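Local structure of leucine aminopeptidase 2, chloroplastic (Streptomyces sp. BC16019, 5LHJ) at residues 92-97 and 135-140; 174-179 and 484-489; 182-187 and 287-292; 467-470 and 476-479. The protein is an M17-family metalloaminopeptidase of bottromycin maturation that binds manganese and probably removes unsubstituted N-terminal amino acids from peptides. All coordinates share one frame; numbering follows the deposited sequence.

Contact 1 of 4, residues 92-97 and 135-140; sequences TFRAAA and AVLGLY
Ala-97 and Ala-135 form the tight part of this contact. They join helix 90-102 to helix 124-139 in the N-terminal domain, which belongs to the macro-domain clan. Their CA atoms are 5.1 Å apart. The CB of Ala-97 points at the other helix and meets its backbone, 3.7 Å from the N of Ala-135. With only a methyl group on each of these two residues, the backbones can come close. Strand 156-159 lies against Ala-135 through Val-157.

The other part is looser. The CD of Arg-94 only grazes the CD1 of Leu-137, at 4.5 Å. It is still no solvent side, because both residues are buried and both also touch Glu-476. The Arg-94 side chain runs extended through CD and then bends (chi3 -74°). Past the bend, NE forms a salt bridge with OE1 of Glu-133, on the same helix as Leu-137. NH2 adds a weak hydrogen bond to the O of Arg-406.

The two ends therefore differ in chemistry. Between the segments the touching side-chain atoms are all carbons, with the alanines closest. The charge of Arg-94 is met just beyond them by Glu-133, so an ion pair made by the buried Arg-94 ties the helices together next to the alanine packing.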
loop_
_atom_site.group_PDB
_atom_site.type_symbol
_atom_site.label_atom_id
_atom_site.label_comp_id
_atom_site.label_asym_id
_atom_site.label_seq_id
_atom_site.Cartn_x
_atom_site.Cartn_y
_atom_site.Cartn_z
ATOM N N THR A 92 4.257 -40.210 -15.416
ATOM C CA THR A 92 5.381 -40.230 -16.345
ATOM C C THR A 92 4.898 -40.429 -17.778
ATOM O O THR A 92 5.325 -39.713 -18.686
ATOM C CB THR A 92 6.381 -41.351 -16.019
ATOM O OG1 THR A 92 6.672 -41.352 -14.611
ATOM C CG2 THR A 92 7.677 -41.165 -16.801
ATOM N N PHE A 93 4.009 -41.404 -17.971
ATOM C CA PHE A 93 3.455 -41.690 -19.300
ATOM C C PHE A 93 2.568 -40.574 -19.833
ATOM O O PHE A 93 2.603 -40.252 -21.019
ATOM C CB PHE A 93 2.725 -43.040 -19.298
ATOM C CG PHE A 93 3.667 -44.199 -19.288
ATOM C CD1 PHE A 93 4.130 -44.722 -18.091
ATOM C CD2 PHE A 93 4.142 -44.736 -20.477
ATOM C CE1 PHE A 93 5.041 -45.768 -18.076
ATOM C CE2 PHE A 93 5.050 -45.785 -20.475
ATOM C CZ PHE A 93 5.498 -46.301 -19.271
ATOM N N ARG A 94 1.782 -39.977 -18.948
ATOM C CA ARG A 94 0.908 -38.877 -19.320
ATOM C C ARG A 94 1.752 -37.698 -19.811
ATOM O O ARG A 94 1.517 -37.141 -20.887
ATOM C CB ARG A 94 0.019 -38.498 -18.114
ATOM C CG ARG A 94 -1.255 -37.793 -18.475
ATOM C CD ARG A 94 -2.112 -37.489 -17.259
ATOM N NE ARG A 94 -2.790 -38.662 -16.700
ATOM C CZ ARG A 94 -2.482 -39.286 -15.558
ATOM N NH1 ARG A 94 -1.470 -38.895 -14.760
ATOM N NH2 ARG A 94 -3.214 -40.326 -15.196
ATOM N N ALA A 95 2.776 -37.350 -19.030
ATOM C CA ALA A 95 3.704 -36.270 -19.391
ATOM C C ALA A 95 4.510 -36.550 -20.667
ATOM O O ALA A 95 4.728 -35.641 -21.468
ATOM C CB ALA A 95 4.647 -35.966 -18.226
ATOM N N ALA A 96 4.976 -37.788 -20.847
ATOM C CA ALA A 96 5.710 -38.166 -22.064
ATOM C C ALA A 96 4.847 -38.062 -23.316
ATOM O O ALA A 96 5.326 -37.650 -24.368
ATOM C CB ALA A 96 6.295 -39.569 -21.946
ATOM N N ALA A 97 3.567 -38.431 -23.206
ATOM C CA ALA A 97 2.650 -38.323 -24.336
ATOM C C ALA A 97 2.417 -36.855 -24.704
ATOM O O ALA A 97 2.385 -36.498 -25.881
ATOM C CB ALA A 97 1.326 -39.000 -24.020
ATOM N N ALA A 135 -1.904 -37.330 -24.603
ATOM C CA ALA A 135 -1.949 -36.919 -26.005
ATOM C C ALA A 135 -3.014 -35.855 -26.244
ATOM O O ALA A 135 -2.731 -34.818 -26.844
ATOM C CB ALA A 135 -2.199 -38.114 -26.902
ATOM N N VAL A 136 -4.231 -36.108 -25.760
ATOM C CA VAL A 136 -5.326 -35.151 -25.910
ATOM C C VAL A 136 -5.048 -33.878 -25.111
ATOM O O VAL A 136 -5.198 -32.762 -25.624
ATOM C CB VAL A 136 -6.679 -35.762 -25.483
ATOM C CG1 VAL A 136 -7.797 -34.719 -25.502
ATOM C CG2 VAL A 136 -7.023 -36.936 -26.379
ATOM N N LEU A 137 -4.634 -34.049 -23.861
ATOM C CA LEU A 137 -4.353 -32.895 -22.994
ATOM C C LEU A 137 -3.209 -32.029 -23.527
ATOM O O LEU A 137 -3.261 -30.789 -23.425
ATOM C CB LEU A 137 -4.060 -33.364 -21.567
ATOM C CG LEU A 137 -5.214 -34.062 -20.853
ATOM C CD1 LEU A 137 -4.720 -34.600 -19.516
ATOM C CD2 LEU A 137 -6.410 -33.143 -20.691
ATOM N N GLY A 138 -2.186 -32.667 -24.100
ATOM C CA GLY A 138 -1.031 -31.961 -24.665
ATOM C C GLY A 138 -1.279 -31.259 -25.992
ATOM O O GLY A 138 -0.590 -30.271 -26.312
ATOM N N LEU A 139 -2.259 -31.752 -26.754
ATOM C CA LEU A 139 -2.665 -31.129 -28.020
ATOM C C LEU A 139 -3.619 -29.951 -27.871
ATOM O O LEU A 139 -3.830 -29.197 -28.825
ATOM C CB LEU A 139 -3.332 -32.143 -28.932
ATOM C CG LEU A 139 -2.386 -33.043 -29.704
ATOM C CD1 LEU A 139 -3.204 -34.105 -30.428
ATOM C CD2 LEU A 139 -1.528 -32.224 -30.676
ATOM N N TYR A 140 -4.196 -29.802 -26.689
ATOM C CA TYR A 140 -5.172 -28.760 -26.430
ATOM C C TYR A 140 -4.691 -27.365 -26.832
ATOM O O TYR A 140 -3.578 -26.975 -26.509
ATOM C CB TYR A 140 -5.559 -28.759 -24.947
ATOM C CG TYR A 140 -6.570 -27.697 -24.609
ATOM C CD1 TYR A 140 -7.912 -27.899 -24.880
ATOM C CD2 TYR A 140 -6.179 -26.470 -24.069
ATOM C CE1 TYR A 140 -8.848 -26.923 -24.608
ATOM C CE2 TYR A 140 -7.104 -25.487 -23.784
ATOM C CZ TYR A 140 -8.449 -25.718 -24.067
ATOM O OH TYR A 140 -9.385 -24.761 -23.800
#

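Contact 2 of 4, residues 174-179 and 484-489; sequences AEATCL and FAVRTL
Thr-177 and Val-486 bring two helices together. One is the long helix 164-185, which as in other M17 enzymes links the N-terminal and catalytic domains. The other is helix 486-498, near the C-terminus, which starts right after its N-cap residue Ala-485.

The first shell is apolar on one side and polar on the other. Val-486 has CG1 anti to its backbone N (chi1 172°), and this branch lies 3.8 Å from the CB of Ala-176. It also covers the backbone N of Thr-177. On the polar side NE of Arg-487 donates to OG1 of Thr-177 at 3.2 Å, with an N-H...O angle of 143°. The hydroxyl lies at the guanidinium edge, 10° out of its plane, and the two side chains cross at about a right angle.

Further out, OG1 of Thr-177 is also hydrogen-bonded to the O of Ala-173, one turn back. Glu-133 and Glu-409 form long, weak ion pairs with the Arg-487 guanidinium. Ala-290 and Ala-293 of helix 286-301 pack on Val-486.

A water bridges the helices as well. It accepts from the N of Arg-487 at 3.0 Å and donates weakly to OG1 of Thr-177 at 3.5 Å.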
loop_
_atom_site.group_PDB
_atom_site.type_symbol
_atom_site.label_atom_id
_atom_site.label_comp_id
_atom_site.label_asym_id
_atom_site.label_seq_id
_atom_site.Cartn_x
_atom_site.Cartn_y
_atom_site.Cartn_z
ATOM N N ALA A 174 -9.966 -37.175 -20.927
ATOM C CA ALA A 174 -9.237 -36.008 -21.424
ATOM C C ALA A 174 -10.121 -35.058 -22.217
ATOM O O ALA A 174 -9.988 -33.838 -22.086
ATOM C CB ALA A 174 -8.049 -36.428 -22.254
ATOM N N GLU A 175 -11.027 -35.606 -23.018
ATOM C CA GLU A 175 -11.991 -34.766 -23.738
ATOM C C GLU A 175 -12.899 -33.991 -22.773
ATOM O O GLU A 175 -13.166 -32.820 -22.992
ATOM C CB GLU A 175 -12.789 -35.592 -24.741
ATOM C CG GLU A 175 -11.949 -35.967 -25.961
ATOM C CD GLU A 175 -12.594 -37.004 -26.858
ATOM O OE1 GLU A 175 -13.832 -37.170 -26.788
ATOM O OE2 GLU A 175 -11.861 -37.658 -27.655
ATOM N N ALA A 176 -13.311 -34.631 -21.681
ATOM C CA ALA A 176 -14.102 -33.946 -20.635
ATOM C C ALA A 176 -13.260 -32.834 -19.982
ATOM O O ALA A 176 -13.742 -31.728 -19.758
ATOM C CB ALA A 176 -14.572 -34.940 -19.590
ATOM N N THR A 177 -11.999 -33.131 -19.695
ATOM C CA THR A 177 -11.099 -32.117 -19.134
ATOM C C THR A 177 -10.999 -30.905 -20.070
ATOM O O THR A 177 -11.069 -29.759 -19.629
ATOM C CB THR A 177 -9.700 -32.704 -18.852
ATOM O OG1 THR A 177 -9.815 -33.810 -17.952
ATOM C CG2 THR A 177 -8.769 -31.678 -18.224
ATOM N N CYS A 178 -10.857 -31.158 -21.370
ATOM C CA CYS A 178 -10.727 -30.067 -22.342
ATOM C C CYS A 178 -12.021 -29.244 -22.511
ATOM O O CYS A 178 -11.960 -28.046 -22.808
ATOM C CB CYS A 178 -10.212 -30.618 -23.684
ATOM S SG CYS A 178 -8.484 -31.197 -23.622
ATOM N N LEU A 179 -13.178 -29.876 -22.307
ATOM C CA LEU A 179 -14.454 -29.153 -22.249
ATOM C C LEU A 179 -14.409 -28.131 -21.096
ATOM O O LEU A 179 -14.753 -26.959 -21.269
ATOM C CB LEU A 179 -15.630 -30.111 -22.056
ATOM C CG LEU A 179 -16.990 -29.515 -21.704
ATOM C CD1 LEU A 179 -17.433 -28.529 -22.779
ATOM C CD2 LEU A 179 -18.005 -30.631 -21.519
ATOM N N PHE A 484 -8.878 -28.624 -14.029
ATOM C CA PHE A 484 -8.523 -29.301 -12.786
ATOM C C PHE A 484 -9.769 -29.828 -12.074
ATOM O O PHE A 484 -10.797 -29.148 -12.035
ATOM C CB PHE A 484 -7.772 -28.352 -11.852
ATOM C CG PHE A 484 -7.187 -29.025 -10.639
ATOM C CD1 PHE A 484 -5.952 -29.641 -10.709
ATOM C CD2 PHE A 484 -7.863 -29.019 -9.425
ATOM C CE1 PHE A 484 -5.393 -30.240 -9.588
ATOM C CE2 PHE A 484 -7.318 -29.632 -8.304
ATOM C CZ PHE A 484 -6.075 -30.241 -8.399
ATOM N N ALA A 485 -9.641 -31.057 -11.571
ATOM C CA ALA A 485 -10.635 -31.813 -10.796
ATOM C C ALA A 485 -11.609 -32.655 -11.625
ATOM O O ALA A 485 -12.279 -33.527 -11.074
ATOM C CB ALA A 485 -11.391 -30.938 -9.796
ATOM N N VAL A 486 -11.672 -32.436 -12.945
ATOM C CA VAL A 486 -12.522 -33.275 -13.800
ATOM C C VAL A 486 -12.138 -34.750 -13.659
ATOM O O VAL A 486 -12.986 -35.601 -13.374
ATOM C CB VAL A 486 -12.475 -32.850 -15.288
ATOM C CG1 VAL A 486 -13.212 -33.856 -16.167
ATOM C CG2 VAL A 486 -13.093 -31.465 -15.469
ATOM N N ARG A 487 -10.862 -35.042 -13.819
ATOM C CA ARG A 487 -10.425 -36.425 -13.781
ATOM C C ARG A 487 -10.461 -37.028 -12.368
ATOM O O ARG A 487 -10.793 -38.209 -12.215
ATOM C CB ARG A 487 -9.074 -36.575 -14.470
ATOM C CG ARG A 487 -9.261 -36.529 -15.983
ATOM C CD ARG A 487 -7.953 -36.540 -16.735
ATOM N NE ARG A 487 -7.348 -35.239 -16.531
ATOM C CZ ARG A 487 -6.139 -34.985 -16.055
ATOM N NH1 ARG A 487 -5.256 -35.944 -15.795
ATOM N NH2 ARG A 487 -5.790 -33.714 -15.908
ATOM N N THR A 488 -10.189 -36.224 -11.342
ATOM C CA THR A 488 -10.414 -36.665 -9.957
ATOM C C THR A 488 -11.886 -37.037 -9.708
ATOM O O THR A 488 -12.172 -38.078 -9.122
ATOM C CB THR A 488 -9.930 -35.622 -8.926
ATOM O OG1 THR A 488 -8.515 -35.462 -9.053
ATOM C CG2 THR A 488 -10.252 -36.053 -7.502
ATOM N N LEU A 489 -12.809 -36.199 -10.165
ATOM C CA LEU A 489 -14.235 -36.479 -10.011
ATOM C C LEU A 489 -14.623 -37.778 -10.713
ATOM O O LEU A 489 -15.322 -38.608 -10.139
ATOM C CB LEU A 489 -15.104 -35.343 -10.539
ATOM C CG LEU A 489 -15.186 -34.057 -9.711
ATOM C CD1 LEU A 489 -16.008 -33.056 -10.503
ATOM C CD2 LEU A 489 -15.768 -34.266 -8.319
HETATM O O HOH W 1 -8.831 -33.038 -14.695
#

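Contact 3 of 4, residues 182-187 and 287-292; sequences DLVNCP and GAAAVV
A helix-helix contact of the catalytic domain brings the last turn of helix 164-185 against the first turns of helix 286-301. Ala-289 is at its centre. Its CB points at the other helix and is touched by two consecutive residues. The CB of Leu-183 is 4.1 Å from it, and the CG2 of Val-184 is 4.0 Å from it. Leu-183 also brings CD1 to 4.2 Å from the CA of Ala-289. In Val-184 the touching branch is the one beside the backbone N, since CG1 takes the position anti to that N (chi1 170°). The small side chain of Ala-289 is consistent with the close backbones: its CA is 6.3 Å from the CA of Leu-183.

Helix 286-301 follows Asp-284, which binds manganese in the metal-loaded enzyme (this chain has none), and packs on the mixed beta-sheet of this alpha/beta domain. Ala-288, Val-291 and Val-292 rest on Leu-311 of strand 306-316. Ala-288 is also hydrogen-bonded, backbone to backbone, with Lys-261, from the same metal site. The side chain of Val-184 is about 9 Å from that of Asp-284.

Phe-196 of helix 193-207 touches both Leu-183 and Ala-288. Pro-187 packs on Gly-326 of the second subunit.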
loop_
_atom_site.group_PDB
_atom_site.type_symbol
_atom_site.label_atom_id
_atom_site.label_comp_id
_atom_site.label_asym_id
_atom_site.label_seq_id
_atom_site.Cartn_x
_atom_site.Cartn_y
_atom_site.Cartn_z
ATOM N N ASP A 182 -12.122 -25.252 -22.017
ATOM C CA ASP A 182 -12.802 -24.327 -22.927
ATOM C C ASP A 182 -13.764 -23.387 -22.185
ATOM O O ASP A 182 -13.804 -22.180 -22.462
ATOM C CB ASP A 182 -13.590 -25.099 -23.994
ATOM C CG ASP A 182 -12.717 -25.725 -25.066
ATOM O OD1 ASP A 182 -11.497 -25.432 -25.184
ATOM O OD2 ASP A 182 -13.310 -26.527 -25.848
ATOM N N LEU A 183 -14.537 -23.928 -21.243
ATOM C CA LEU A 183 -15.496 -23.130 -20.497
ATOM C C LEU A 183 -14.786 -22.067 -19.647
ATOM O O LEU A 183 -15.204 -20.907 -19.609
ATOM C CB LEU A 183 -16.384 -24.021 -19.618
ATOM C CG LEU A 183 -17.350 -24.945 -20.354
ATOM C CD1 LEU A 183 -17.887 -25.986 -19.390
ATOM C CD2 LEU A 183 -18.479 -24.152 -21.017
ATOM N N VAL A 184 -13.691 -22.460 -19.002
ATOM C CA VAL A 184 -12.924 -21.527 -18.162
ATOM C C VAL A 184 -12.252 -20.456 -19.016
ATOM O O VAL A 184 -12.307 -19.269 -18.671
ATOM C CB VAL A 184 -11.888 -22.272 -17.283
ATOM C CG1 VAL A 184 -10.930 -21.308 -16.584
ATOM C CG2 VAL A 184 -12.615 -23.150 -16.279
ATOM N N ASN A 185 -11.656 -20.861 -20.130
ATOM C CA ASN A 185 -10.998 -19.926 -21.051
ATOM C C ASN A 185 -11.938 -18.945 -21.741
ATOM O O ASN A 185 -11.511 -17.850 -22.125
ATOM C CB ASN A 185 -10.186 -20.681 -22.103
ATOM C CG ASN A 185 -8.870 -21.214 -21.558
ATOM O OD1 ASN A 185 -8.256 -20.600 -20.677
ATOM N ND2 ASN A 185 -8.433 -22.355 -22.065
ATOM N N CYS A 186 -13.207 -19.322 -21.889
ATOM C CA CYS A 186 -14.176 -18.486 -22.598
ATOM C C CYS A 186 -14.289 -17.117 -21.926
ATOM O O CYS A 186 -14.483 -17.053 -20.719
ATOM C CB CYS A 186 -15.550 -19.165 -22.633
ATOM S SG CYS A 186 -16.651 -18.400 -23.827
ATOM N N PRO A 187 -14.165 -16.024 -22.700
ATOM C CA PRO A 187 -14.409 -14.690 -22.120
ATOM C C PRO A 187 -15.747 -14.592 -21.397
ATOM O O PRO A 187 -16.745 -15.136 -21.892
ATOM C CB PRO A 187 -14.416 -13.782 -23.340
ATOM C CG PRO A 187 -13.588 -14.473 -24.347
ATOM C CD PRO A 187 -13.789 -15.944 -24.116
ATOM N N GLY A 287 -15.306 -24.593 -10.840
ATOM C CA GLY A 287 -15.999 -25.685 -10.144
ATOM C C GLY A 287 -17.205 -26.204 -10.921
ATOM O O GLY A 287 -17.373 -27.426 -11.097
ATOM N N ALA A 288 -18.034 -25.278 -11.391
ATOM C CA ALA A 288 -19.159 -25.617 -12.273
ATOM C C ALA A 288 -18.665 -26.284 -13.559
ATOM O O ALA A 288 -19.271 -27.266 -14.021
ATOM C CB ALA A 288 -19.983 -24.379 -12.598
ATOM N N ALA A 289 -17.573 -25.780 -14.137
ATOM C CA ALA A 289 -16.988 -26.389 -15.331
ATOM C C ALA A 289 -16.578 -27.843 -15.083
ATOM O O ALA A 289 -16.821 -28.713 -15.932
ATOM C CB ALA A 289 -15.785 -25.598 -15.831
ATOM N N ALA A 290 -15.950 -28.101 -13.945
ATOM C CA ALA A 290 -15.494 -29.448 -13.607
ATOM C C ALA A 290 -16.669 -30.412 -13.421
ATOM O O ALA A 290 -16.634 -31.556 -13.911
ATOM C CB ALA A 290 -14.623 -29.436 -12.359
ATOM N N VAL A 291 -17.712 -29.936 -12.756
ATOM C CA VAL A 291 -18.909 -30.739 -12.504
ATOM C C VAL A 291 -19.643 -31.056 -13.806
ATOM O O VAL A 291 -20.007 -32.221 -14.050
ATOM C CB VAL A 291 -19.843 -30.069 -11.470
ATOM C CG1 VAL A 291 -21.204 -30.772 -11.375
ATOM C CG2 VAL A 291 -19.182 -30.053 -10.093
ATOM N N VAL A 292 -19.843 -30.040 -14.644
ATOM C CA VAL A 292 -20.514 -30.245 -15.935
ATOM C C VAL A 292 -19.740 -31.261 -16.785
ATOM O O VAL A 292 -20.327 -32.192 -17.356
ATOM C CB VAL A 292 -20.682 -28.913 -16.697
ATOM C CG1 VAL A 292 -21.118 -29.133 -18.141
ATOM C CG2 VAL A 292 -21.673 -28.004 -15.965
#

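Contact 4 of 4, residues 467-470 and 476-479; sequences AYND and EVPY
Tyr-479 lays one face of its ring over the backbone carbonyl of Asn-469. The O of Asn-469 is 3.4 Å above the ring plane, displaced toward the rim, and CD2 of Tyr-479 is the nearest ring atom. CG of Tyr-479 is anti to its backbone N (chi1 179°). The ring thus reaches back to the other segment although its CB points away from it. CE2 of Tyr-479 also lies 3.7 Å from the CA of Asp-470.

The two tyrosine side chains cross obliquely. OH of Tyr-468 comes within 3.8 Å of CE1 of Tyr-479, while OH of Tyr-479 lies near the plane of the Tyr-468 ring, at its edge. A water in the plane of the Tyr-479 ring, 3.2 Å from its OH, donates to the O of Asp-470.

Asn-469 points its CB at the other segment. Its ND2 donates to the O of Pro-478 at 2.9 Å, with an N-H...O angle of 157°. This acceptor is close to the amide plane, but the donor stands 51° out of the carbonyl plane of Pro-478. ND2 also bonds to the O of Gly-472, and OD1 accepts from the N of Glu-471. Three bonds therefore fix the rotation of this buried amide.

The segments belong to a beta-hairpin of the catalytic domain, whose strands 468-469 and 480-481 are antiparallel. Tyr-479 packs on Ala-427 of the second subunit. Tyr-468 rests on Val-184 and Pro-478 on Arg-181, both of helix 164-185.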
loop_
_atom_site.group_PDB
_atom_site.type_symbol
_atom_site.label_atom_id
_atom_site.label_comp_id
_atom_site.label_asym_id
_atom_site.label_seq_id
_atom_site.Cartn_x
_atom_site.Cartn_y
_atom_site.Cartn_z
ATOM N N ALA A 467 -7.097 -24.431 -10.778
ATOM C CA ALA A 467 -8.068 -24.276 -11.881
ATOM C C ALA A 467 -7.604 -23.378 -13.026
ATOM O O ALA A 467 -8.135 -23.453 -14.136
ATOM C CB ALA A 467 -9.392 -23.758 -11.342
ATOM N N TYR A 468 -6.632 -22.512 -12.760
ATOM C CA TYR A 468 -6.126 -21.600 -13.766
ATOM C C TYR A 468 -4.618 -21.468 -13.589
ATOM O O TYR A 468 -4.148 -21.125 -12.497
ATOM C CB TYR A 468 -6.822 -20.253 -13.621
ATOM C CG TYR A 468 -6.554 -19.309 -14.768
ATOM C CD1 TYR A 468 -5.437 -18.475 -14.753
ATOM C CD2 TYR A 468 -7.416 -19.236 -15.855
ATOM C CE1 TYR A 468 -5.175 -17.617 -15.801
ATOM C CE2 TYR A 468 -7.164 -18.377 -16.911
ATOM C CZ TYR A 468 -6.052 -17.562 -16.876
ATOM O OH TYR A 468 -5.779 -16.691 -17.905
ATOM N N ASN A 469 -3.883 -21.775 -14.644
ATOM C CA ASN A 469 -2.430 -21.733 -14.637
ATOM C C ASN A 469 -1.965 -20.384 -15.189
ATOM O O ASN A 469 -2.007 -20.167 -16.388
ATOM C CB ASN A 469 -1.893 -22.892 -15.461
ATOM C CG ASN A 469 -0.373 -22.890 -15.612
ATOM O OD1 ASN A 469 0.357 -22.257 -14.846
ATOM N ND2 ASN A 469 0.105 -23.614 -16.599
ATOM N N ASP A 470 -1.519 -19.490 -14.303
ATOM C CA ASP A 470 -1.028 -18.175 -14.752
ATOM C C ASP A 470 0.507 -18.134 -14.820
ATOM O O ASP A 470 1.101 -17.076 -14.999
ATOM C CB ASP A 470 -1.643 -17.030 -13.922
ATOM C CG ASP A 470 -1.285 -17.095 -12.449
ATOM O OD1 ASP A 470 -0.330 -17.811 -12.078
ATOM O OD2 ASP A 470 -1.966 -16.411 -11.656
ATOM N N GLU A 476 1.331 -31.936 -19.206
ATOM C CA GLU A 476 0.082 -31.971 -19.976
ATOM C C GLU A 476 -0.834 -30.764 -19.696
ATOM O O GLU A 476 -1.986 -30.757 -20.148
ATOM C CB GLU A 476 -0.664 -33.294 -19.725
ATOM C CG GLU A 476 -1.379 -33.448 -18.383
ATOM C CD GLU A 476 -0.478 -33.829 -17.228
ATOM O OE1 GLU A 476 0.759 -33.702 -17.336
ATOM O OE2 GLU A 476 -1.016 -34.254 -16.194
ATOM N N VAL A 477 -0.325 -29.759 -18.963
ATOM C CA VAL A 477 -1.140 -28.629 -18.511
ATOM C C VAL A 477 -0.770 -27.331 -19.241
ATOM O O VAL A 477 0.400 -26.912 -19.235
ATOM C CB VAL A 477 -1.027 -28.429 -16.989
ATOM C CG1 VAL A 477 -2.015 -27.355 -16.515
ATOM C CG2 VAL A 477 -1.283 -29.734 -16.257
ATOM N N PRO A 478 -1.764 -26.674 -19.878
ATOM C CA PRO A 478 -1.532 -25.446 -20.625
ATOM C C PRO A 478 -1.520 -24.239 -19.715
ATOM O O PRO A 478 -1.886 -24.345 -18.541
ATOM C CB PRO A 478 -2.768 -25.361 -21.530
ATOM C CG PRO A 478 -3.843 -25.924 -20.686
ATOM C CD PRO A 478 -3.189 -27.059 -19.926
ATOM N N TYR A 479 -1.119 -23.102 -20.272
ATOM C CA TYR A 479 -1.411 -21.813 -19.655
ATOM C C TYR A 479 -2.926 -21.651 -19.682
ATOM O O TYR A 479 -3.566 -22.031 -20.662
ATOM C CB TYR A 479 -0.758 -20.666 -20.436
ATOM C CG TYR A 479 -1.067 -19.311 -19.839
ATOM C CD1 TYR A 479 -2.212 -18.614 -20.193
ATOM C CD2 TYR A 479 -0.228 -18.749 -18.887
ATOM C CE1 TYR A 479 -2.511 -17.386 -19.618
ATOM C CE2 TYR A 479 -0.513 -17.525 -18.307
ATOM C CZ TYR A 479 -1.652 -16.848 -18.678
ATOM O OH TYR A 479 -1.934 -15.628 -18.110
HETATM O O HOH W 2 0.532 -14.589 -16.356
#

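How the contacts relate
Helix 164-185 takes part in both contact 2 and contact 3, whose centres are 10 Å apart. CG2 of Val-486 packs 3.6 Å from the CA of Ala-290, so three helices meet there. Contact 1 reaches the same long helix: CB of Val-136 is 3.6 Å from CB of Ala-174, and OH of Tyr-140 probably hydrogen-bonds OD1 of Asp-182 at 2.6 Å. The hairpin of contact 4 touches contact 1 through Glu-476 and contact 3 through Tyr-468. Contacts 3 and 4 lie nearest the manganese site, metal-free in this chain, with side chains of Val-184 and Tyr-468 each about 9 Å from that of Asp-284. Contacts 1 and 2 lie away from it.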